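Local coordinates for beta-ketoacyl synthase (Pseudomonas aeruginosa, PDB 4CW4), which catalyses the condensation of acetyl-CoA with malonyl-ACP to acetoacetyl-ACP, the primer that starts fatty acid synthesis, at residues 435-440 with 484-489; 467-472 with 497-502; 530-535 with 546-551; 285-290 with 535-540. One frame throughout, in Å; residues are numbered along the deposited sequence. Where two conformers were deposited one is given.

Interaction 1 (435-440 with 484-489); sequences FVHAHG and ADQLIS
Gln486 holds CG anti to its own carbonyl carbon (chi1 -64°) and stays extended beyond it, so its amide reaches from the helix to the backbone carbonyls of His437 and Ala438. His437 has an unusual chi1 of -108°, away from any staggered position, which lays its imidazole against the helix. Ser489, with OG anti to the backbone N, stands beside the ring. The two longer side chains run antiparallel alongside one another, ring and amide planes 81° apart.

Gln486 O sits over the centre of the imidazole, 3.5 Å above its plane. At the ring edge His437 CE1 is 3.5 Å from Ser489 OG, and an in-plane water bridges the two side chains, 2.8 Å from His437 NE2 and bonded also to Ser489 OG. The Gln486 amide nitrogen lies among carbonyls: NE2 is 3.0 Å from Ala438 O and also near His437 O, where the angle is poor, but its clear acceptor is Asn536 O. The other amide atom, OE1, accepts from a second water at 2.9 Å, which lies 2.8 Å from His439 ND1, in the plane of that ring.

His439 is one of two histidines predicted to act in the active site, so Gln486 is placed as a second-shell residue, linked to its ring through the water. Glu450 accepts from His439 N, and Lys472 NZ bonds to His439 O. The contact is wholly buried: strand 434-437 runs between strands 466-469 and 532-539, while helix 482-496 packs across it, its other flank against strand 366-374.

Interaction 2 (467-472 with 497-502); sequences PVTAVK and GILPGI
In the C-terminal half of this thiolase-fold ketosynthase, the chain leaves strand 466-469, passes through helix 482-496 and comes back as the loop 497-502, which lies across that same strand on its way to strand 517-519.

The apolar contacts are made by Leu499 and Ile502. Leu499, its CG anti to the backbone N, forks over the strand: CD2 rests on Pro467 CB at 3.6 Å, and CD1 lies against both CB and CG2 of Thr469, Leu499 CD1 being 3.7 Å from Thr469 CB. The Thr469 and Leu499 side chains pass alongside one another, each heading toward the other's backbone. Farther along, Ile502 brings its CD1 tip to Ala470 CB at 3.9 Å. Phe435 of the neighbouring strand also touches Leu499, and Ile519 touches Ile502, so both loop side chains belong to a larger core.

One direct hydrogen bond crosses the contact. The Thr469 hydroxyl, anti to the backbone N (chi1 -172°), gives its proton to Pro500 O. This torsion leaves CG2 in the crowded position between the backbone N and carbonyl carbon, turned to Leu499 CD1. The Pro500 ring lies obliquely to the threonine, its CD 3.7 Å from Thr469 OG1.

A water supplies a second polar link. It accepts from Ala470 N at 3.0 Å, donates to Gly501 O at 2.9 Å, and makes a weak bond to Ala470 O. Gly501 N is bound by Asp523. The short Thr469 OG1 to Pro500 O bond, 2.7 Å, approaches from above the carbonyl plane, 27° out of it, with a C=O...OG1 angle of 133°.

Interaction 3 (530-535 with 546-551); sequences LEVCFI and SGVVLS
The two arms of the beta hairpin 532-539 and 543-550 lie side by side here, antiparallel and fully buried. On the face carrying Val532, Phe534, Val548 and Leu550, bumps pair off. The Phe534 ring leans to the neighbouring arm, where Val548 CG2 meets its CE1 obliquely at 4.2 Å. Val532 CG1 rests on one face of that ring, 3.8 Å above it and toward the rim, while Val532 CG2 touches Leu550 CD2 at 4.0 Å, the two side chains standing alongside each other. Helix 409-425 packs on this face.

On the other face, toward helix 482-496, Gly547 presents bare backbone opposite Ile535, whose CG1 leans the other way, crossing obliquely to Val549 CG2 at 3.9 Å. Cys533 pairs with Val549 and Ile535 with Gly547, each joined by two backbone hydrogen bonds, the straightest running from Cys533 N to Val549 O (167° at the hydrogen).

At the open end of the hairpin, away from its turn, Glu531 folds back at chi2 (-71°). Its OE2 salt-bridges Arg553. Ser551, the N-cap of the following helix, caps Ile554 N with OG and gives the OG proton to Glu531 OE1 at 2.7 Å, nearly along the C-O axis.

Interaction 4 (285-290 with 535-540); sequences ACATFL and INSKGF
The Phe540 ring carries an ordered water on one face, 3.3 Å above the plane and offset toward the rim; the Phe540 side chain also packs on Phe260 of the second subunit. This water accepts a hydrogen bond from Phe540 N at 3.0 Å and a weak one from Cys286 N. Two backbone N-H groups converging on one oxygen beside the inferred nucleophile Cys286 are consistent with the oxyanion hole of KAS I/II enzymes, where a thioester carbonyl would replace the water.

Cys286 holds SG anti to its carbonyl carbon (chi1 -75°), and its side chain packs on His477. The N-terminus of helix 288-301, just beyond, would be expected to favour a thiolate. The turn is tight: Ala285 has positive phi (53°), and its carbonyl accepts from both the backbone N and the hydroxyl of Thr288. In this thiolase fold the elbow lies against the C-terminal part of strand 532-539. Gly539 fits because a side chain here would run into Cys286 N and Ala285 CB. Close beside it, Cys286 CB touches Lys538 O at 3.3 Å, and Ala285 CB comes equally near Phe540 O. Ser537 OG, anti to its backbone N, wedges under the turn 3.1 Å from Ala287 CA; its approach to Cys286 O is too poorly angled for a hydrogen bond. One helical turn on, Leu290 CD1 drops onto the strand backbone, 3.7 Å from Ile535 O.

Strand 434-437 of interaction 1 is central, flanked by strand 466-469 of interaction 2 and strand 532-539, which interactions 3 and 4 share through Ile535. Interactions 1 and 4 meet where His437 O lies 2.9 Å from Asn536 N; interactions 1 and 2 meet where Val436 N lies 2.8 Å from Pro467 O. Interaction 3 continues the hairpin away from the active site, and Asn536 OD1 ties it to interaction 4 through Ser546 OG. The proposed Cys-His-His catalytic residues are divided: Cys286 in interaction 4, His439 in interaction 1. The side chains of Cys286 and His439 are about 5 Å apart at nearest atoms. The side chain of Cys286 is about 3 Å from that of His477.

Interaction 1 (435-440 with 484-489)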
# COMPACT_ATOMS: atom_id res chain seq x y z
N PHE A 435 -26.91 -7.87 -12.08
CA PHE A 435 -26.27 -9.10 -11.65
C PHE A 435 -25.13 -8.78 -10.69
O PHE A 435 -24.69 -7.63 -10.59
CB PHE A 435 -25.83 -9.98 -12.84
CG PHE A 435 -24.68 -9.43 -13.67
CD1 PHE A 435 -24.84 -8.30 -14.47
CD2 PHE A 435 -23.46 -10.09 -13.70
CE1 PHE A 435 -23.78 -7.84 -15.26
CE2 PHE A 435 -22.40 -9.62 -14.47
CZ PHE A 435 -22.57 -8.49 -15.26
N VAL A 436 -24.69 -9.81 -9.97
CA VAL A 436 -23.64 -9.66 -8.98
C VAL A 436 -22.43 -10.48 -9.40
O VAL A 436 -22.52 -11.68 -9.69
CB VAL A 436 -24.10 -10.15 -7.59
CG1 VAL A 436 -22.96 -10.04 -6.56
CG2 VAL A 436 -25.34 -9.41 -7.12
N HIS A 437 -21.29 -9.82 -9.45
CA HIS A 437 -20.00 -10.50 -9.49
C HIS A 437 -19.61 -10.75 -8.04
O HIS A 437 -19.07 -9.87 -7.35
CB HIS A 437 -18.95 -9.67 -10.24
CG HIS A 437 -18.62 -10.25 -11.57
ND1 HIS A 437 -17.73 -11.28 -11.70
CD2 HIS A 437 -19.11 -9.99 -12.81
CE1 HIS A 437 -17.68 -11.65 -12.97
NE2 HIS A 437 -18.50 -10.87 -13.67
N ALA A 438 -19.92 -11.96 -7.58
CA ALA A 438 -19.69 -12.32 -6.21
C ALA A 438 -18.22 -12.43 -5.94
O ALA A 438 -17.44 -12.80 -6.80
CB ALA A 438 -20.34 -13.64 -5.89
N HIS A 439 -17.86 -12.12 -4.71
CA HIS A 439 -16.51 -12.32 -4.24
C HIS A 439 -16.13 -13.78 -4.48
O HIS A 439 -15.09 -14.06 -5.06
CB HIS A 439 -16.40 -11.96 -2.76
CG HIS A 439 -15.03 -12.15 -2.21
ND1 HIS A 439 -13.94 -11.45 -2.68
CD2 HIS A 439 -14.57 -12.97 -1.23
CE1 HIS A 439 -12.86 -11.81 -2.00
NE2 HIS A 439 -13.21 -12.75 -1.13
N GLY A 440 -16.99 -14.69 -4.04
CA GLY A 440 -16.93 -16.09 -4.45
C GLY A 440 -15.54 -16.69 -4.38
O GLY A 440 -15.02 -17.14 -5.39
N ALA A 484 -10.52 -6.45 -10.09
CA ALA A 484 -10.33 -6.07 -11.48
C ALA A 484 -10.68 -7.26 -12.41
O ALA A 484 -11.30 -7.07 -13.44
CB ALA A 484 -8.90 -5.59 -11.74
N ASP A 485 -10.27 -8.47 -12.05
CA ASP A 485 -10.71 -9.65 -12.80
C ASP A 485 -12.25 -9.68 -12.88
O ASP A 485 -12.83 -10.03 -13.91
CB ASP A 485 -10.23 -10.96 -12.14
CG ASP A 485 -8.73 -11.16 -12.20
OD1 ASP A 485 -8.06 -10.64 -13.12
OD2 ASP A 485 -8.22 -11.91 -11.33
N GLN A 486 -12.90 -9.36 -11.77
CA GLN A 486 -14.37 -9.29 -11.74
C GLN A 486 -14.91 -8.22 -12.69
O GLN A 486 -15.80 -8.49 -13.50
CB GLN A 486 -14.88 -9.03 -10.31
CG GLN A 486 -14.59 -10.14 -9.31
CD GLN A 486 -14.94 -9.71 -7.88
OE1 GLN A 486 -14.25 -8.90 -7.27
NE2 GLN A 486 -16.02 -10.22 -7.37
N LEU A 487 -14.42 -6.99 -12.55
CA LEU A 487 -14.89 -5.88 -13.38
C LEU A 487 -14.72 -6.19 -14.86
O LEU A 487 -15.63 -6.00 -15.64
CB LEU A 487 -14.15 -4.58 -13.00
CG LEU A 487 -14.51 -3.37 -13.90
CD1 LEU A 487 -15.99 -3.15 -13.94
CD2 LEU A 487 -13.80 -2.07 -13.45
N ILE A 488 -13.57 -6.71 -15.24
CA ILE A 488 -13.34 -6.91 -16.65
C ILE A 488 -14.24 -8.02 -17.20
O ILE A 488 -14.77 -7.89 -18.30
CB ILE A 488 -11.85 -7.12 -16.92
CG1 ILE A 488 -11.15 -5.75 -16.85
CG2 ILE A 488 -11.62 -7.78 -18.27
CD1 ILE A 488 -9.68 -5.82 -16.95
N SER A 489 -14.45 -9.07 -16.42
CA SER A 489 -15.40 -10.09 -16.83
C SER A 489 -16.80 -9.49 -17.01
O SER A 489 -17.50 -9.81 -17.98
CB SER A 489 -15.45 -11.24 -15.84
OG SER A 489 -16.44 -12.15 -16.25
O HOH W 1 -19.21 -11.72 -16.23
O HOH W 2 -13.00 -10.00 -4.93

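Interaction 2 (467-472 with 497-502)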
# COMPACT_ATOMS: atom_id res chain seq x y z
N PRO A 467 -29.11 -12.73 -10.48
CA PRO A 467 -28.07 -13.58 -11.06
C PRO A 467 -26.71 -13.31 -10.44
O PRO A 467 -26.29 -12.14 -10.28
CB PRO A 467 -28.09 -13.21 -12.55
CG PRO A 467 -29.44 -12.57 -12.76
CD PRO A 467 -29.74 -11.86 -11.49
N VAL A 468 -26.02 -14.40 -10.12
CA VAL A 468 -24.71 -14.38 -9.49
C VAL A 468 -23.69 -15.15 -10.32
O VAL A 468 -23.96 -16.26 -10.79
CB VAL A 468 -24.78 -15.00 -8.06
CG1 VAL A 468 -23.40 -15.10 -7.42
CG2 VAL A 468 -25.72 -14.22 -7.17
N THR A 469 -22.52 -14.56 -10.50
CA THR A 469 -21.41 -15.21 -11.18
C THR A 469 -20.15 -15.06 -10.30
O THR A 469 -20.12 -14.21 -9.42
CB THR A 469 -21.23 -14.64 -12.60
OG1 THR A 469 -20.24 -15.40 -13.33
CG2 THR A 469 -20.84 -13.17 -12.58
N ALA A 470 -19.15 -15.91 -10.53
CA ALA A 470 -17.97 -15.97 -9.67
C ALA A 470 -16.70 -16.23 -10.48
O ALA A 470 -16.38 -17.36 -10.82
CB ALA A 470 -18.15 -17.02 -8.59
N VAL A 471 -15.99 -15.15 -10.81
CA VAL A 471 -14.88 -15.24 -11.74
C VAL A 471 -13.74 -16.10 -11.18
O VAL A 471 -12.97 -16.68 -11.94
CB VAL A 471 -14.35 -13.83 -12.11
CG1 VAL A 471 -13.52 -13.25 -10.96
CG2 VAL A 471 -13.57 -13.87 -13.42
N LYS A 472 -13.63 -16.21 -9.85
CA LYS A 472 -12.53 -16.98 -9.24
C LYS A 472 -12.63 -18.47 -9.54
O LYS A 472 -11.65 -19.20 -9.41
CB LYS A 472 -12.46 -16.75 -7.73
CG LYS A 472 -12.08 -15.31 -7.33
CD LYS A 472 -12.09 -15.12 -5.82
CE LYS A 472 -11.77 -13.67 -5.41
NZ LYS A 472 -12.76 -12.71 -5.96
N GLY A 497 -23.77 -10.64 -23.72
CA GLY A 497 -25.03 -11.05 -23.13
C GLY A 497 -25.00 -12.42 -22.49
O GLY A 497 -26.03 -13.10 -22.43
N ILE A 498 -23.82 -12.86 -22.08
CA ILE A 498 -23.65 -14.16 -21.45
C ILE A 498 -23.16 -13.96 -20.02
O ILE A 498 -22.18 -13.24 -19.80
CB ILE A 498 -22.60 -15.03 -22.19
CG1 ILE A 498 -23.01 -15.26 -23.65
CG2 ILE A 498 -22.39 -16.36 -21.48
CD1 ILE A 498 -21.90 -15.77 -24.52
N LEU A 499 -23.85 -14.61 -19.08
CA LEU A 499 -23.43 -14.66 -17.68
C LEU A 499 -22.67 -15.95 -17.42
O LEU A 499 -23.25 -17.04 -17.53
CB LEU A 499 -24.64 -14.61 -16.76
CG LEU A 499 -24.33 -14.56 -15.27
CD1 LEU A 499 -23.79 -13.19 -14.90
CD2 LEU A 499 -25.58 -14.88 -14.49
N PRO A 500 -21.37 -15.86 -17.09
CA PRO A 500 -20.61 -17.12 -16.98
C PRO A 500 -21.09 -17.97 -15.81
O PRO A 500 -21.36 -17.45 -14.74
CB PRO A 500 -19.17 -16.66 -16.75
CG PRO A 500 -19.14 -15.25 -17.23
CD PRO A 500 -20.49 -14.70 -16.92
N GLY A 501 -21.25 -19.27 -16.05
CA GLY A 501 -21.61 -20.18 -14.99
C GLY A 501 -20.44 -20.45 -14.04
O GLY A 501 -19.30 -20.13 -14.34
N ILE A 502 -20.75 -21.06 -12.91
CA ILE A 502 -19.71 -21.57 -11.99
C ILE A 502 -19.52 -23.04 -12.38
O ILE A 502 -20.15 -23.94 -11.82
CB ILE A 502 -20.11 -21.41 -10.52
CG1 ILE A 502 -20.57 -19.97 -10.24
CG2 ILE A 502 -18.92 -21.81 -9.64
CD1 ILE A 502 -20.98 -19.71 -8.80
O HOH W 3 -18.36 -18.03 -12.53

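Interaction 3 (530-535 with 546-551)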
# COMPACT_ATOMS: atom_id res chain seq x y z
N LEU A 530 -28.61 -7.47 -19.36
CA LEU A 530 -28.17 -6.99 -18.07
C LEU A 530 -27.54 -5.61 -18.25
O LEU A 530 -26.76 -5.40 -19.19
CB LEU A 530 -27.19 -7.99 -17.45
CG LEU A 530 -27.81 -9.31 -17.03
CD1 LEU A 530 -26.75 -10.38 -16.87
CD2 LEU A 530 -28.62 -9.13 -15.75
N GLU A 531 -27.90 -4.67 -17.38
CA GLU A 531 -27.53 -3.27 -17.53
C GLU A 531 -26.65 -2.77 -16.40
O GLU A 531 -26.00 -1.74 -16.55
CB GLU A 531 -28.76 -2.36 -17.60
CG GLU A 531 -29.80 -2.75 -18.66
CD GLU A 531 -29.36 -2.48 -20.09
OE1 GLU A 531 -28.18 -2.18 -20.34
OE2 GLU A 531 -30.23 -2.60 -20.99
N VAL A 532 -26.64 -3.48 -15.28
CA VAL A 532 -25.91 -3.06 -14.10
C VAL A 532 -25.23 -4.25 -13.46
O VAL A 532 -25.86 -5.29 -13.30
CB VAL A 532 -26.86 -2.44 -13.07
CG1 VAL A 532 -26.11 -2.08 -11.75
CG2 VAL A 532 -27.54 -1.23 -13.66
N CYS A 533 -23.96 -4.09 -13.09
CA CYS A 533 -23.26 -5.11 -12.32
C CYS A 533 -22.78 -4.55 -10.99
O CYS A 533 -22.20 -3.45 -10.93
CB CYS A 533 -22.05 -5.65 -13.08
SG CYS A 533 -21.23 -7.02 -12.21
N PHE A 534 -23.00 -5.33 -9.94
CA PHE A 534 -22.44 -5.05 -8.62
C PHE A 534 -21.23 -5.96 -8.43
O PHE A 534 -21.35 -7.19 -8.40
CB PHE A 534 -23.49 -5.32 -7.56
CG PHE A 534 -24.72 -4.48 -7.74
CD1 PHE A 534 -24.70 -3.15 -7.40
CD2 PHE A 534 -25.88 -5.02 -8.26
CE1 PHE A 534 -25.81 -2.37 -7.57
CE2 PHE A 534 -26.99 -4.23 -8.44
CZ PHE A 534 -26.96 -2.90 -8.09
N ILE A 535 -20.06 -5.33 -8.32
CA ILE A 535 -18.81 -6.04 -8.07
C ILE A 535 -18.60 -6.11 -6.55
O ILE A 535 -18.56 -5.07 -5.89
CB ILE A 535 -17.60 -5.29 -8.67
CG1 ILE A 535 -17.81 -4.94 -10.16
CG2 ILE A 535 -16.33 -6.10 -8.49
CD1 ILE A 535 -18.02 -6.08 -11.07
N SER A 546 -17.88 -2.69 -2.49
CA SER A 546 -18.78 -3.03 -3.58
C SER A 546 -18.81 -1.89 -4.59
O SER A 546 -18.88 -0.72 -4.21
CB SER A 546 -20.20 -3.30 -3.08
OG SER A 546 -20.21 -4.29 -2.08
N GLY A 547 -18.70 -2.24 -5.87
CA GLY A 547 -18.72 -1.26 -6.94
C GLY A 547 -19.93 -1.38 -7.85
O GLY A 547 -20.47 -2.48 -8.03
N VAL A 548 -20.32 -0.26 -8.45
CA VAL A 548 -21.45 -0.20 -9.37
C VAL A 548 -20.95 0.11 -10.78
O VAL A 548 -20.30 1.13 -11.01
CB VAL A 548 -22.47 0.88 -8.94
CG1 VAL A 548 -23.66 0.89 -9.88
CG2 VAL A 548 -22.93 0.63 -7.52
N VAL A 549 -21.26 -0.78 -11.71
CA VAL A 549 -20.86 -0.62 -13.11
C VAL A 549 -22.12 -0.62 -13.97
O VAL A 549 -22.96 -1.50 -13.85
CB VAL A 549 -19.93 -1.77 -13.58
CG1 VAL A 549 -19.31 -1.44 -14.93
CG2 VAL A 549 -18.88 -2.10 -12.54
N LEU A 550 -22.23 0.39 -14.83
CA LEU A 550 -23.33 0.53 -15.77
C LEU A 550 -22.90 0.09 -17.15
O LEU A 550 -21.75 0.28 -17.54
CB LEU A 550 -23.79 1.99 -15.84
CG LEU A 550 -24.05 2.71 -14.52
CD1 LEU A 550 -24.50 4.15 -14.78
CD2 LEU A 550 -25.08 1.94 -13.69
N SER A 551 -23.83 -0.49 -17.92
CA SER A 551 -23.54 -0.94 -19.26
C SER A 551 -23.28 0.21 -20.22
O SER A 551 -23.68 1.36 -19.95
CB SER A 551 -24.74 -1.73 -19.82
OG SER A 551 -25.83 -0.83 -20.02

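Interaction 4 (285-290 with 535-540)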
# COMPACT_ATOMS: atom_id res chain seq x y z
N ALA A 285 -6.47 -5.23 1.20
CA ALA A 285 -6.42 -6.67 1.09
C ALA A 285 -7.06 -7.14 -0.23
O ALA A 285 -6.78 -6.58 -1.29
CB ALA A 285 -7.04 -7.33 2.33
N CYS A 286 -7.91 -8.14 -0.17
CA CYS A 286 -8.36 -8.71 -1.41
C CYS A 286 -9.51 -7.90 -2.08
O CYS A 286 -10.02 -8.31 -3.14
CB CYS A 286 -8.62 -10.21 -1.18
SG CYS A 286 -7.04 -11.20 -1.06
N ALA A 287 -9.83 -6.71 -1.53
CA ALA A 287 -10.71 -5.71 -2.16
C ALA A 287 -9.96 -4.54 -2.78
O ALA A 287 -10.55 -3.56 -3.21
CB ALA A 287 -11.72 -5.22 -1.17
N THR A 288 -8.64 -4.66 -2.85
CA THR A 288 -7.77 -3.55 -3.24
C THR A 288 -8.16 -2.84 -4.55
O THR A 288 -8.16 -1.61 -4.59
CB THR A 288 -6.30 -4.04 -3.28
OG1 THR A 288 -5.81 -4.15 -1.94
CG2 THR A 288 -5.39 -3.12 -4.07
N PHE A 289 -8.48 -3.57 -5.61
CA PHE A 289 -8.75 -2.85 -6.85
C PHE A 289 -9.91 -1.88 -6.69
O PHE A 289 -9.86 -0.79 -7.23
CB PHE A 289 -8.97 -3.79 -8.03
CG PHE A 289 -9.57 -3.10 -9.22
CD1 PHE A 289 -8.79 -2.34 -10.06
CD2 PHE A 289 -10.93 -3.18 -9.46
CE1 PHE A 289 -9.34 -1.70 -11.13
CE2 PHE A 289 -11.48 -2.53 -10.54
CZ PHE A 289 -10.69 -1.78 -11.37
N LEU A 290 -10.94 -2.27 -5.96
CA LEU A 290 -12.07 -1.38 -5.74
C LEU A 290 -11.66 -0.16 -4.92
O LEU A 290 -12.22 0.91 -5.10
CB LEU A 290 -13.25 -2.13 -5.11
CG LEU A 290 -13.98 -3.14 -6.01
CD1 LEU A 290 -15.16 -3.76 -5.28
CD2 LEU A 290 -14.44 -2.48 -7.29
N ILE A 535 -20.06 -5.33 -8.32
CA ILE A 535 -18.81 -6.04 -8.07
C ILE A 535 -18.60 -6.11 -6.55
O ILE A 535 -18.56 -5.07 -5.89
CB ILE A 535 -17.60 -5.29 -8.67
CG1 ILE A 535 -17.81 -4.94 -10.16
CG2 ILE A 535 -16.33 -6.10 -8.49
CD1 ILE A 535 -18.02 -6.08 -11.07
N ASN A 536 -18.51 -7.32 -6.00
CA ASN A 536 -18.38 -7.48 -4.57
C ASN A 536 -17.04 -8.08 -4.16
O ASN A 536 -16.55 -9.04 -4.79
CB ASN A 536 -19.51 -8.35 -4.01
CG ASN A 536 -19.68 -8.15 -2.51
OD1 ASN A 536 -19.58 -7.02 -2.01
ND2 ASN A 536 -19.85 -9.24 -1.78
N SER A 537 -16.43 -7.52 -3.13
CA SER A 537 -15.08 -7.93 -2.74
C SER A 537 -14.81 -7.71 -1.26
O SER A 537 -15.40 -6.86 -0.59
CB SER A 537 -14.04 -7.19 -3.56
OG SER A 537 -12.74 -7.74 -3.44
N LYS A 538 -13.87 -8.49 -0.75
CA LYS A 538 -13.55 -8.40 0.66
C LYS A 538 -12.21 -9.02 0.83
O LYS A 538 -11.66 -9.69 -0.07
CB LYS A 538 -14.54 -9.18 1.53
CG LYS A 538 -15.91 -9.43 0.90
CD LYS A 538 -16.54 -10.67 1.41
CE LYS A 538 -16.92 -10.58 2.85
NZ LYS A 538 -18.28 -11.16 3.07
N GLY A 539 -11.67 -8.82 2.01
CA GLY A 539 -10.41 -9.39 2.32
C GLY A 539 -10.28 -9.33 3.80
O GLY A 539 -11.10 -8.75 4.51
N PHE A 540 -9.23 -9.98 4.23
CA PHE A 540 -8.65 -9.85 5.57
C PHE A 540 -8.61 -8.42 6.02
O PHE A 540 -8.54 -7.49 5.21
CB PHE A 540 -7.17 -10.32 5.60
CG PHE A 540 -6.95 -11.75 5.18
CD1 PHE A 540 -8.02 -12.60 4.92
CD2 PHE A 540 -5.66 -12.22 5.04
CE1 PHE A 540 -7.79 -13.91 4.53
CE2 PHE A 540 -5.42 -13.53 4.65
CZ PHE A 540 -6.49 -14.38 4.40
O HOH W 4 -7.29 -10.64 2.06